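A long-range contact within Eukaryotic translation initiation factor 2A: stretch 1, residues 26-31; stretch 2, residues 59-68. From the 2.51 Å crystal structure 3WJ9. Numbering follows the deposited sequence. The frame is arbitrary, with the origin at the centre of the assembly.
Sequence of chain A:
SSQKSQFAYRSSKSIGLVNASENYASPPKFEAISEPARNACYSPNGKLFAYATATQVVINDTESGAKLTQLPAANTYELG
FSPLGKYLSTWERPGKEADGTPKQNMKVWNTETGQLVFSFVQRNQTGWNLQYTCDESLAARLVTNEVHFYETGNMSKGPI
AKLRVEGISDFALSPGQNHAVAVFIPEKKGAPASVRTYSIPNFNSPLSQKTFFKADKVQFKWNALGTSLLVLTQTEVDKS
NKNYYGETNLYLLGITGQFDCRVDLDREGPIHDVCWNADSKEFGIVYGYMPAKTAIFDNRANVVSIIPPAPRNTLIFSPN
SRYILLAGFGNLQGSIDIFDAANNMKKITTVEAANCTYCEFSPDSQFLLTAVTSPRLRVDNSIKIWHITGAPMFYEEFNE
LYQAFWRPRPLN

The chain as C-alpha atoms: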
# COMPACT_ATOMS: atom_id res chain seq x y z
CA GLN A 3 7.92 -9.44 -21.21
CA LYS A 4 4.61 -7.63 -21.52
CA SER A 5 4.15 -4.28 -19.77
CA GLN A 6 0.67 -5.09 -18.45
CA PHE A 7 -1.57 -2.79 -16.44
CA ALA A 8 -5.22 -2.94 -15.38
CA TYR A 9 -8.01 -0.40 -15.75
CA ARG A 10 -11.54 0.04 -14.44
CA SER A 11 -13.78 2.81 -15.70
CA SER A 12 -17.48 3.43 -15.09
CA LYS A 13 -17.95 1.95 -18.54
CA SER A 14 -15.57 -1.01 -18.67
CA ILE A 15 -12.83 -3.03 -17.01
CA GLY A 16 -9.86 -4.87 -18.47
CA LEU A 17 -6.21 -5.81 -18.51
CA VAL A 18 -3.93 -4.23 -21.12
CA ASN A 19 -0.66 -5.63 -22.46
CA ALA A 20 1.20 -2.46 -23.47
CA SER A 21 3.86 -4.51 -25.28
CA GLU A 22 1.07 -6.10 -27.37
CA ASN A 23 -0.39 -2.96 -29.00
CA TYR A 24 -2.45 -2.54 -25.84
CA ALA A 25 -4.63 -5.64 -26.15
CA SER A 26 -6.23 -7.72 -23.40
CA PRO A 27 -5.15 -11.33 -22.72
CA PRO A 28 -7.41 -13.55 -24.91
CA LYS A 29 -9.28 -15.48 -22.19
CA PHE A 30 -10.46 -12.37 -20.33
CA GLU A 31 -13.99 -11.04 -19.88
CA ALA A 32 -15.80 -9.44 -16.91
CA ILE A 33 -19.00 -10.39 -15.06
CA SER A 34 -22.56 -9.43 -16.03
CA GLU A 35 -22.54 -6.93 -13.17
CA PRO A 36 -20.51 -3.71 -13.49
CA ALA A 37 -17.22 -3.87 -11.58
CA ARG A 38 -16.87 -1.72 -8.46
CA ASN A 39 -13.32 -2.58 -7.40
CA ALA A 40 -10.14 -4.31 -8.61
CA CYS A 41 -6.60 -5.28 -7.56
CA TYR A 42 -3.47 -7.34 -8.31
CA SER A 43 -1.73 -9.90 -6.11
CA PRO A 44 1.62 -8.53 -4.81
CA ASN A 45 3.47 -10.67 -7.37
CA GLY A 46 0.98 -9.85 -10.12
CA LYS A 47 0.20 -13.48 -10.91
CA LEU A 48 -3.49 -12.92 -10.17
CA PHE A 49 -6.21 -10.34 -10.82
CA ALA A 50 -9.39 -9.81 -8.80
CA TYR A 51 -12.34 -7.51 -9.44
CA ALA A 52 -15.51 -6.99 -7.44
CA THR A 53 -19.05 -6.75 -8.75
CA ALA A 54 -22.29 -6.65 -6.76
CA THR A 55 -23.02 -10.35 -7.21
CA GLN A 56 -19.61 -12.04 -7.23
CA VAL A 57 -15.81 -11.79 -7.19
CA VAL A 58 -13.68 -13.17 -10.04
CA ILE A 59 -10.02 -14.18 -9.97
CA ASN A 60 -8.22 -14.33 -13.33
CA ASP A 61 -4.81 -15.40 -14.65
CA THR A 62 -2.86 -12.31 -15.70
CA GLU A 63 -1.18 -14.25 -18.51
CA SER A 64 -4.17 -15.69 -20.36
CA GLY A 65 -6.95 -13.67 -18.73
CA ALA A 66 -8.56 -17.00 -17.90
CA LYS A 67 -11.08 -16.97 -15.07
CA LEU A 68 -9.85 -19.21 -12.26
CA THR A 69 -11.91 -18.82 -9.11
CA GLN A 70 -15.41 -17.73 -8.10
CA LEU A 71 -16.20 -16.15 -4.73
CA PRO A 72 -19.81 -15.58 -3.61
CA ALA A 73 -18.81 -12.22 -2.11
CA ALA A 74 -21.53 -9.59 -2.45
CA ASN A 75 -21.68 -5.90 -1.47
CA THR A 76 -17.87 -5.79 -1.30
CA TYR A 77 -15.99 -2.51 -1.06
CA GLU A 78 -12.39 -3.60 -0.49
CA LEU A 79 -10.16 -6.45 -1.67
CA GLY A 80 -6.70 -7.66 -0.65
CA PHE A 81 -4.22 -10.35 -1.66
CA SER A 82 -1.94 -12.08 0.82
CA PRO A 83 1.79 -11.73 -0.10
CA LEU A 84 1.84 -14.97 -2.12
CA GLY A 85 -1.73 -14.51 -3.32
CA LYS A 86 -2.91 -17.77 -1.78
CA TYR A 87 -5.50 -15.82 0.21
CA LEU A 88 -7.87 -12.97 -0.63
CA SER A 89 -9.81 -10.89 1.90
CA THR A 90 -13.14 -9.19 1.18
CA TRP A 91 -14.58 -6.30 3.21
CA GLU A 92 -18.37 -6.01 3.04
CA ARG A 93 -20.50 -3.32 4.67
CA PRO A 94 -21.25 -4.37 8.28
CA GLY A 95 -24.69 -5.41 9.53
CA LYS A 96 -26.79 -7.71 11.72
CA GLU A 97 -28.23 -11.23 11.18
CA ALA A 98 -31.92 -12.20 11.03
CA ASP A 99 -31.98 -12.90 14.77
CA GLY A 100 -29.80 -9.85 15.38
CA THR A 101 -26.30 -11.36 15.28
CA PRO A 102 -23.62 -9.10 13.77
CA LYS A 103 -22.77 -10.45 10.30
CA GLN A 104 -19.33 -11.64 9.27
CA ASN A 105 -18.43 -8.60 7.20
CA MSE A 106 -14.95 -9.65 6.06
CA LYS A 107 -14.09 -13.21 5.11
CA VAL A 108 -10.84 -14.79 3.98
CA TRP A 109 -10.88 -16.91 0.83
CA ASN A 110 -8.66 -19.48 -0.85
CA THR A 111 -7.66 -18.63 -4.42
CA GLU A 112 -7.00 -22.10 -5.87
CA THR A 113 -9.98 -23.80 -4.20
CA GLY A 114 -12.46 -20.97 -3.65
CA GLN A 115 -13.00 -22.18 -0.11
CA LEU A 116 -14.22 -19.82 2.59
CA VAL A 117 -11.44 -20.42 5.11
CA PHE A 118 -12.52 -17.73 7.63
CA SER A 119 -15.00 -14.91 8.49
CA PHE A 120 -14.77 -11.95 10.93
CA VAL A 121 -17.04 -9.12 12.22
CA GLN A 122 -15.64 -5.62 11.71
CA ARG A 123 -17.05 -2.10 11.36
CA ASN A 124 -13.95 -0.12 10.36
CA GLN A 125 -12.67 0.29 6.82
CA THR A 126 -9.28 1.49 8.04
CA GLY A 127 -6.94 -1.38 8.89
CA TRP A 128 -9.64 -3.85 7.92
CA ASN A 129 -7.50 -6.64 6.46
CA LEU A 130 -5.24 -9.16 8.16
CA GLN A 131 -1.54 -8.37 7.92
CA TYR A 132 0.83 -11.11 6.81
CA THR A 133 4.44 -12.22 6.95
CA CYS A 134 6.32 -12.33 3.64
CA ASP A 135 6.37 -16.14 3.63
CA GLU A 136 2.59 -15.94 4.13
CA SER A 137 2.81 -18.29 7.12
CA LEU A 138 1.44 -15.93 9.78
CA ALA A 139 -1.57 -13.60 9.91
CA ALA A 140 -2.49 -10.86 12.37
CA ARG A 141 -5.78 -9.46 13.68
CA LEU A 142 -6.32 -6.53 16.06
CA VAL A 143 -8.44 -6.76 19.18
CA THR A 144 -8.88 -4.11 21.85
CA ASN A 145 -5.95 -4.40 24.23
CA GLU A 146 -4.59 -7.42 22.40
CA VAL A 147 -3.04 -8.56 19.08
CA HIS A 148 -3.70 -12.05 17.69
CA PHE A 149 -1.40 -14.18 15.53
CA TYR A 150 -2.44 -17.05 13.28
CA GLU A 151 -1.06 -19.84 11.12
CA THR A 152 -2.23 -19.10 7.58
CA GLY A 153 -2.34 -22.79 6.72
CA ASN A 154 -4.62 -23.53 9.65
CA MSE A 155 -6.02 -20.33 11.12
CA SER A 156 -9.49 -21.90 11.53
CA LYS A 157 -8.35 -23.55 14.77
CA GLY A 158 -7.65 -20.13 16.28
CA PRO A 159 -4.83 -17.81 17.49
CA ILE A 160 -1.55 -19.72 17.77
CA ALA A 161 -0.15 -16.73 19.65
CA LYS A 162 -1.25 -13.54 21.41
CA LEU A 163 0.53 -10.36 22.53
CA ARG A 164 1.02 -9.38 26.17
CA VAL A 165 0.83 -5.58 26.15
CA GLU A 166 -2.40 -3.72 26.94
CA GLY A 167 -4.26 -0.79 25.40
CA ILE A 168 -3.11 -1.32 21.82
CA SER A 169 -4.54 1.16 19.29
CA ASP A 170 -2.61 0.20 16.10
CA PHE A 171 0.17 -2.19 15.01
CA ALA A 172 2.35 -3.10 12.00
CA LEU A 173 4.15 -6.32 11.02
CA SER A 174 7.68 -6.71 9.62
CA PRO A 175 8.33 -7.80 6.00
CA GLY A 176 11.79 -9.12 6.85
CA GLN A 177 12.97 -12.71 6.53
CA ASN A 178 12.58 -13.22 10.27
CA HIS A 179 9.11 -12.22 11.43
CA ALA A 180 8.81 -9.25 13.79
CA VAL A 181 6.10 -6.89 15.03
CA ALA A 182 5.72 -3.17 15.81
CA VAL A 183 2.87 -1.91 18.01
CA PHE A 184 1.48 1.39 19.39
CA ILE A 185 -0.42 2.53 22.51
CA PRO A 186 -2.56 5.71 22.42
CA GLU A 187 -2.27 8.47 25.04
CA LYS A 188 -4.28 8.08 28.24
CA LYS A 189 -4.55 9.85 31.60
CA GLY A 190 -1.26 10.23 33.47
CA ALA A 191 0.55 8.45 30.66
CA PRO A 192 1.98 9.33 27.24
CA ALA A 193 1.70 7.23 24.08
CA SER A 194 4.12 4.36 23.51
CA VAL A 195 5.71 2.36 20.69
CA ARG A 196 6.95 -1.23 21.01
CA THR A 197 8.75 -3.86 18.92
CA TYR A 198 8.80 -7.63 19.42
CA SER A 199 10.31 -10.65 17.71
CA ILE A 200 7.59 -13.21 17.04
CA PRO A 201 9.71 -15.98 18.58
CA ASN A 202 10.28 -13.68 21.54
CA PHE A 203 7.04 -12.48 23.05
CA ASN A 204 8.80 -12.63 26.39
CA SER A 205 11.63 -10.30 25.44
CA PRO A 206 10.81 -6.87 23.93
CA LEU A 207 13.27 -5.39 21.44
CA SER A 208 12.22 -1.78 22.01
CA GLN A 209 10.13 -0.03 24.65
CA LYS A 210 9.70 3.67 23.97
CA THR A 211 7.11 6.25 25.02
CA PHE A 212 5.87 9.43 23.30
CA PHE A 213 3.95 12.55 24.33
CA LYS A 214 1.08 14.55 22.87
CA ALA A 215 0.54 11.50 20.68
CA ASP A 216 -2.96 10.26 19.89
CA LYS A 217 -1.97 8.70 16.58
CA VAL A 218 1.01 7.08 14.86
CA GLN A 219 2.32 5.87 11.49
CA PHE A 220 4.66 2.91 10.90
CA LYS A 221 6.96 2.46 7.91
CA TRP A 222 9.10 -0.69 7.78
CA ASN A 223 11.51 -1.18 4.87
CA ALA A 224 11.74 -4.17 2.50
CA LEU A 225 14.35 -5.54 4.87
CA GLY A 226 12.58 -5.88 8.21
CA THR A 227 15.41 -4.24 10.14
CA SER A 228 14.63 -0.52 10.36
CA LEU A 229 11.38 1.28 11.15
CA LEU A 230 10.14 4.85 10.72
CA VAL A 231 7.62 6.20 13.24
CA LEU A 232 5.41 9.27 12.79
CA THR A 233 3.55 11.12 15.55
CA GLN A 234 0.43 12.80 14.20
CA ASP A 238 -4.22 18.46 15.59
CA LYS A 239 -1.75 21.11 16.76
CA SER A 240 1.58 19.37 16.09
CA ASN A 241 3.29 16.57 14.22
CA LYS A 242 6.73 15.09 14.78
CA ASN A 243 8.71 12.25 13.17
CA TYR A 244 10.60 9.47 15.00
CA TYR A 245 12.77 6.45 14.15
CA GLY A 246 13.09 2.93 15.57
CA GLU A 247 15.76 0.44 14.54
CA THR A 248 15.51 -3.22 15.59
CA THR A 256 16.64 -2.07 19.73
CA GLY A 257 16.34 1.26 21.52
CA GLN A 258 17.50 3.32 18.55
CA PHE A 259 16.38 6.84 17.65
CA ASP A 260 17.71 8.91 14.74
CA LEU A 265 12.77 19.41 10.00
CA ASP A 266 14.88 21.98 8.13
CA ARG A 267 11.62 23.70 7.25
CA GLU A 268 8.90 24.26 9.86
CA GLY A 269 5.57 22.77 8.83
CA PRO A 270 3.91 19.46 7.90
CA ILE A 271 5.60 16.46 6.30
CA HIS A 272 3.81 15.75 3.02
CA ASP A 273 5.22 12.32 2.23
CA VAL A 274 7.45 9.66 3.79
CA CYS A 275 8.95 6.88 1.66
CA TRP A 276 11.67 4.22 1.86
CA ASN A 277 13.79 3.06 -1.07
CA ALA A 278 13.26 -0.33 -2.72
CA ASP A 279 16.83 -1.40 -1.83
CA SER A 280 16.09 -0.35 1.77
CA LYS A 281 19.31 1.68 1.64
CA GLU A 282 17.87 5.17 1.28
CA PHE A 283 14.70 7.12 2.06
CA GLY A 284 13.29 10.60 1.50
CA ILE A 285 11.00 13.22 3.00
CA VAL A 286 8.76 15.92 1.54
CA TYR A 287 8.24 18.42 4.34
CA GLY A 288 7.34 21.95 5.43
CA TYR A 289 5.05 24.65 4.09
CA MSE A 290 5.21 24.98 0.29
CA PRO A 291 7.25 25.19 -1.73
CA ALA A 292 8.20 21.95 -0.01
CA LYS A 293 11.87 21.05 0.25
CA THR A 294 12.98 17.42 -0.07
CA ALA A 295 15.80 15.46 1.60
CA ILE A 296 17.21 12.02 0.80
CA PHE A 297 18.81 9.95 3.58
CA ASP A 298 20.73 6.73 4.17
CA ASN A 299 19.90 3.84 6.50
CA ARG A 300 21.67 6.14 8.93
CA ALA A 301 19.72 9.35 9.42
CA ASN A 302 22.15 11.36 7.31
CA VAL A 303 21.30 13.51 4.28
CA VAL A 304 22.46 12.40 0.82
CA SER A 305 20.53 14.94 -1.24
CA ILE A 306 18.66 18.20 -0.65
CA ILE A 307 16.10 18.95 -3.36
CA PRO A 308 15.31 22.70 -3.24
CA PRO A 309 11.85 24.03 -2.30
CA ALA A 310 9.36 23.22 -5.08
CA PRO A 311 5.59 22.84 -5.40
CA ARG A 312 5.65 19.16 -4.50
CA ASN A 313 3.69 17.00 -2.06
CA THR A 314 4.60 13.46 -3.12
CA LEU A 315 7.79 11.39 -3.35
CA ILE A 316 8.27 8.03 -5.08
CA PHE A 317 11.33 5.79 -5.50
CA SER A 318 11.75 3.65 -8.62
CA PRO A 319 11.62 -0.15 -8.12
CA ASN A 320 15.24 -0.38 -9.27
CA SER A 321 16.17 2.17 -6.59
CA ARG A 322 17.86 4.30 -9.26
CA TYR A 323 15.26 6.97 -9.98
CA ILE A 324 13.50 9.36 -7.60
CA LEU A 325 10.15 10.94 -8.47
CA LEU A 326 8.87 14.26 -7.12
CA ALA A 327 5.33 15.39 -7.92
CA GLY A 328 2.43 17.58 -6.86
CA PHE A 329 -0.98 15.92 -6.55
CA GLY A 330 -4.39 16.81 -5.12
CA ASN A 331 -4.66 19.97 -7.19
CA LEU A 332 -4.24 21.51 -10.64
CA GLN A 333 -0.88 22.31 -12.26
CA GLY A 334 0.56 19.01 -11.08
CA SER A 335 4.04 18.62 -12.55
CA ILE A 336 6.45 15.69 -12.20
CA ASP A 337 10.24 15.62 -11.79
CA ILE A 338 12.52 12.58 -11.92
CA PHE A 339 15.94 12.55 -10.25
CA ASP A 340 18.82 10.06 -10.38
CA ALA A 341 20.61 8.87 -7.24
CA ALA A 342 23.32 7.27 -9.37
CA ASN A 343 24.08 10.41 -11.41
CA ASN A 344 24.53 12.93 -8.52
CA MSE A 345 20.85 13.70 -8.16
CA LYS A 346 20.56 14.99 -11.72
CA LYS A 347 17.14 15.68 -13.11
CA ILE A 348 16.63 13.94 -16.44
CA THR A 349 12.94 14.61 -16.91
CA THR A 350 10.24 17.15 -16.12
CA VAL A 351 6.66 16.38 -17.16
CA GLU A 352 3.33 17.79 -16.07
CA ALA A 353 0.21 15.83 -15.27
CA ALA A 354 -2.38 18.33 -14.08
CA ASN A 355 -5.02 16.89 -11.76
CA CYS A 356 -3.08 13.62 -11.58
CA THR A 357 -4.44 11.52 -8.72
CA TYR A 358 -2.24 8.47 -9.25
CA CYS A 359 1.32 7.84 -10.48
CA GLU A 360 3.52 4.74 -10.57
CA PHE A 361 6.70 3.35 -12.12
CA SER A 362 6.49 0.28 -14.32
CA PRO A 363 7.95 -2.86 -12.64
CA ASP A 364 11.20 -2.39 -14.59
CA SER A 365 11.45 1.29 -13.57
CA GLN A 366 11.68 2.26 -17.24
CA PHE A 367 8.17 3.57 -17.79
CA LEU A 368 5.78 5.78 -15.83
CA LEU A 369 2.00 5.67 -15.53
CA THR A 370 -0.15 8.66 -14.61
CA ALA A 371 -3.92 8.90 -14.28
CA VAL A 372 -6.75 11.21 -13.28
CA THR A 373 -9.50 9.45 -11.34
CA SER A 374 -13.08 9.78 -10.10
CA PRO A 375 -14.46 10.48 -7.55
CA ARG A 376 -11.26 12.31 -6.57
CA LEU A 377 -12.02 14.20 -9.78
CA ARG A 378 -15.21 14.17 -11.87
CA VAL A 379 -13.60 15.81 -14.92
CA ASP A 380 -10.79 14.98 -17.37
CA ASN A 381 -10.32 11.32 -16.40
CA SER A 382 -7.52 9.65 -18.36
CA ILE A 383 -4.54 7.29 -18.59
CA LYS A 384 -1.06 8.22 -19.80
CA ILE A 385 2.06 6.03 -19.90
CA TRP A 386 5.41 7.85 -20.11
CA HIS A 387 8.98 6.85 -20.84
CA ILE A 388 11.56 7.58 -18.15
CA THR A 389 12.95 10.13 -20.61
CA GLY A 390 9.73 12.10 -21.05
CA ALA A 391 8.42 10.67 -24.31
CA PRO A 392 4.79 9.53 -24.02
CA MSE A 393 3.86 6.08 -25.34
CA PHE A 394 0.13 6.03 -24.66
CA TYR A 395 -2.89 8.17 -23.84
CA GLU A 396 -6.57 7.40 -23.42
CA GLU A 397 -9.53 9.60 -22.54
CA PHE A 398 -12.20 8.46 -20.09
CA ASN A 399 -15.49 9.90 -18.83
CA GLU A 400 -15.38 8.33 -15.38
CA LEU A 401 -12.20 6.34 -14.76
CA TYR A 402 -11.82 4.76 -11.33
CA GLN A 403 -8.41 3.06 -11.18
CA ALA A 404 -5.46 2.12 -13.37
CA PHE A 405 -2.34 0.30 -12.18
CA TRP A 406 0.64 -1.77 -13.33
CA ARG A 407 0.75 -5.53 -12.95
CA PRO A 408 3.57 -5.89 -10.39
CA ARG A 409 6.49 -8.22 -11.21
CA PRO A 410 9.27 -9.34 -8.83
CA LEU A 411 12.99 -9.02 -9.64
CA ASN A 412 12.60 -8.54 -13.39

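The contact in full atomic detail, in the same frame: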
# COMPACT_ATOMS: atom_id res chain seq x y z
N SER A 26 -5.98 -6.91 -24.58
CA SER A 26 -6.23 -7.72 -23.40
C SER A 26 -5.89 -9.18 -23.66
O SER A 26 -6.03 -9.66 -24.78
CB SER A 26 -7.70 -7.59 -22.96
OG SER A 26 -7.93 -6.34 -22.35
N PRO A 27 -5.42 -9.89 -22.62
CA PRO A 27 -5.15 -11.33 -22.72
C PRO A 27 -6.41 -12.10 -23.11
O PRO A 27 -7.44 -11.92 -22.48
CB PRO A 27 -4.66 -11.71 -21.32
CG PRO A 27 -5.12 -10.59 -20.43
CD PRO A 27 -5.10 -9.37 -21.28
N PRO A 28 -6.31 -12.96 -24.14
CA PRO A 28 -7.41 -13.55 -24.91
C PRO A 28 -8.56 -14.14 -24.09
O PRO A 28 -9.72 -14.01 -24.49
CB PRO A 28 -6.72 -14.66 -25.71
CG PRO A 28 -5.44 -14.92 -25.00
CD PRO A 28 -5.02 -13.58 -24.49
N LYS A 29 -8.26 -14.77 -22.96
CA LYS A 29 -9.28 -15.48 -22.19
C LYS A 29 -9.97 -14.59 -21.16
O LYS A 29 -10.57 -15.10 -20.21
CB LYS A 29 -8.66 -16.69 -21.48
CG LYS A 29 -7.95 -17.66 -22.40
CD LYS A 29 -8.93 -18.35 -23.33
CE LYS A 29 -8.22 -19.36 -24.21
NZ LYS A 29 -9.16 -20.06 -25.13
N PHE A 30 -9.91 -13.28 -21.33
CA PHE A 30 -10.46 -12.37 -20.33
C PHE A 30 -11.80 -11.73 -20.72
O PHE A 30 -11.96 -11.21 -21.82
CB PHE A 30 -9.47 -11.25 -20.01
CG PHE A 30 -9.99 -10.26 -19.00
CD1 PHE A 30 -9.98 -10.56 -17.65
CD2 PHE A 30 -10.49 -9.03 -19.40
CE1 PHE A 30 -10.47 -9.66 -16.72
CE2 PHE A 30 -10.97 -8.13 -18.48
CZ PHE A 30 -10.96 -8.44 -17.14
N GLU A 31 -12.74 -11.78 -19.78
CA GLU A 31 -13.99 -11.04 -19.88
C GLU A 31 -14.59 -10.88 -18.47
O GLU A 31 -14.43 -11.76 -17.62
CB GLU A 31 -14.98 -11.74 -20.82
CG GLU A 31 -16.36 -11.10 -20.85
CD GLU A 31 -17.28 -11.74 -21.87
OE1 GLU A 31 -18.23 -12.43 -21.45
OE2 GLU A 31 -17.06 -11.54 -23.08
N ILE A 59 -11.48 -14.16 -9.95
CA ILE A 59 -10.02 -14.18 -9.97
C ILE A 59 -9.51 -14.74 -11.30
O ILE A 59 -9.83 -15.87 -11.67
CB ILE A 59 -9.46 -15.03 -8.82
CG1 ILE A 59 -10.04 -14.54 -7.48
CG2 ILE A 59 -7.94 -14.97 -8.81
CD1 ILE A 59 -9.50 -15.28 -6.28
N ASN A 60 -8.72 -13.94 -12.01
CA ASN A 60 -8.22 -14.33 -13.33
C ASN A 60 -6.71 -14.60 -13.33
O ASN A 60 -6.01 -14.27 -12.38
CB ASN A 60 -8.54 -13.25 -14.36
CG ASN A 60 -10.03 -12.99 -14.48
OD1 ASN A 60 -10.59 -12.16 -13.76
ND2 ASN A 60 -10.68 -13.69 -15.40
N ASP A 61 -6.24 -15.21 -14.42
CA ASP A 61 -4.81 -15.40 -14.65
C ASP A 61 -4.28 -14.28 -15.53
O ASP A 61 -4.72 -14.12 -16.66
CB ASP A 61 -4.54 -16.77 -15.30
CG ASP A 61 -3.08 -16.96 -15.67
OD1 ASP A 61 -2.20 -16.42 -14.96
OD2 ASP A 61 -2.82 -17.66 -16.67
N THR A 62 -3.34 -13.51 -15.01
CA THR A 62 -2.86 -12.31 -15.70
C THR A 62 -2.12 -12.60 -17.01
O THR A 62 -1.79 -11.67 -17.75
CB THR A 62 -1.92 -11.49 -14.79
OG1 THR A 62 -0.72 -12.23 -14.53
CG2 THR A 62 -2.61 -11.17 -13.47
N GLU A 63 -1.85 -13.87 -17.28
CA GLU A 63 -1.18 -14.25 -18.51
C GLU A 63 -2.18 -14.50 -19.63
O GLU A 63 -2.06 -13.95 -20.72
CB GLU A 63 -0.31 -15.49 -18.29
CG GLU A 63 1.12 -15.33 -18.77
CD GLU A 63 1.84 -14.20 -18.06
OE1 GLU A 63 2.25 -14.39 -16.89
OE2 GLU A 63 1.98 -13.11 -18.66
N SER A 64 -3.18 -15.33 -19.35
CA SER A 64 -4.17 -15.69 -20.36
C SER A 64 -5.45 -14.87 -20.22
O SER A 64 -6.18 -14.68 -21.19
CB SER A 64 -4.49 -17.18 -20.27
OG SER A 64 -4.95 -17.54 -18.98
N GLY A 65 -5.71 -14.37 -19.01
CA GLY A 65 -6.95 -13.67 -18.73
C GLY A 65 -8.01 -14.66 -18.29
O GLY A 65 -9.14 -14.28 -18.00
N ALA A 66 -7.63 -15.93 -18.23
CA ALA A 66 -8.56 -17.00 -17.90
C ALA A 66 -9.11 -16.87 -16.49
O ALA A 66 -8.35 -16.70 -15.53
CB ALA A 66 -7.90 -18.35 -18.08
N LYS A 67 -10.43 -16.93 -16.37
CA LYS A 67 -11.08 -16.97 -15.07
C LYS A 67 -10.65 -18.23 -14.33
O LYS A 67 -10.57 -19.31 -14.92
CB LYS A 67 -12.60 -16.92 -15.23
CG LYS A 67 -13.37 -17.03 -13.93
CD LYS A 67 -14.86 -17.01 -14.18
CE LYS A 67 -15.63 -16.90 -12.88
NZ LYS A 67 -17.10 -16.76 -13.12
N LEU A 68 -10.35 -18.09 -13.05
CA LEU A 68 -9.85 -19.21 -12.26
C LEU A 68 -10.79 -19.58 -11.13
O LEU A 68 -11.15 -20.75 -10.96
CB LEU A 68 -8.46 -18.89 -11.70
CG LEU A 68 -7.31 -18.73 -12.69
CD1 LEU A 68 -6.06 -18.27 -11.96
CD2 LEU A 68 -7.05 -20.05 -13.41

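Two backbone carbonyl oxygens come unusually close, side-on to each other: Lys-29 O lies 2.8 Å from Gly-65 O, and because both are acceptors no hydrogen bond joins them. The approach occurs near where the CA traces of the two stretches come closest, Phe-30 CA and Gly-65 CA being 4.1 Å apart. Gly-65 allows this packing. An ideal CB on Gly-65 would fall 2.6 Å from Phe-30 CB and 2.7 Å from Pro-27 O, both clashes, and the residue's backbone angles (phi 89°, psi 0°) by themselves call for glycine.

A single hydrogen bond links the stretches, from Lys-29 N to Ser-64 O (2.7 Å, 147° at the hydrogen). Its donor sits within a type I turn from Pro-27 to Phe-30, which a weak bond from Phe-30 N to Pro-27 O (3.0 Å) closes. Pro-28 N also lies near Ser-64 O, at 3.4 Å, but as a proline nitrogen has no hydrogen to share.

Gly-65 O receives a CA-H...O contact from Phe-30 CA (3.3 Å) and, within its own stretch, a weak hydrogen bond from Asn-60 ND2 (3.1 Å). The same Asn-60 side chain places OD1 3.9 Å from Phe-30 CE1, at the edge of the ring and near its plane; Gly-65 O also lies at the ring edge.

Beyond the hydrogen bond the stretches meet by van der Waals packing. Pro-27 points toward the second stretch and sets CB 3.5 Å from Glu-63 O, a carbon against a carbonyl oxygen, while Lys-29 CB makes an aliphatic contact with Ala-66 CB at 3.9 Å before the lysine chain leads away.

The second stretch braces its own loop between strands. Gly-65 N bonds to Asp-61 O (2.6 Å) and Asp-61 N to Ala-66 O (2.8 Å). Ser-64, its CA-to-CB bond directed away from the first stretch, donates from OG to Asp-61 OD2 (3.1 Å) and accepts at OG from Ala-66 N (3.2 Å).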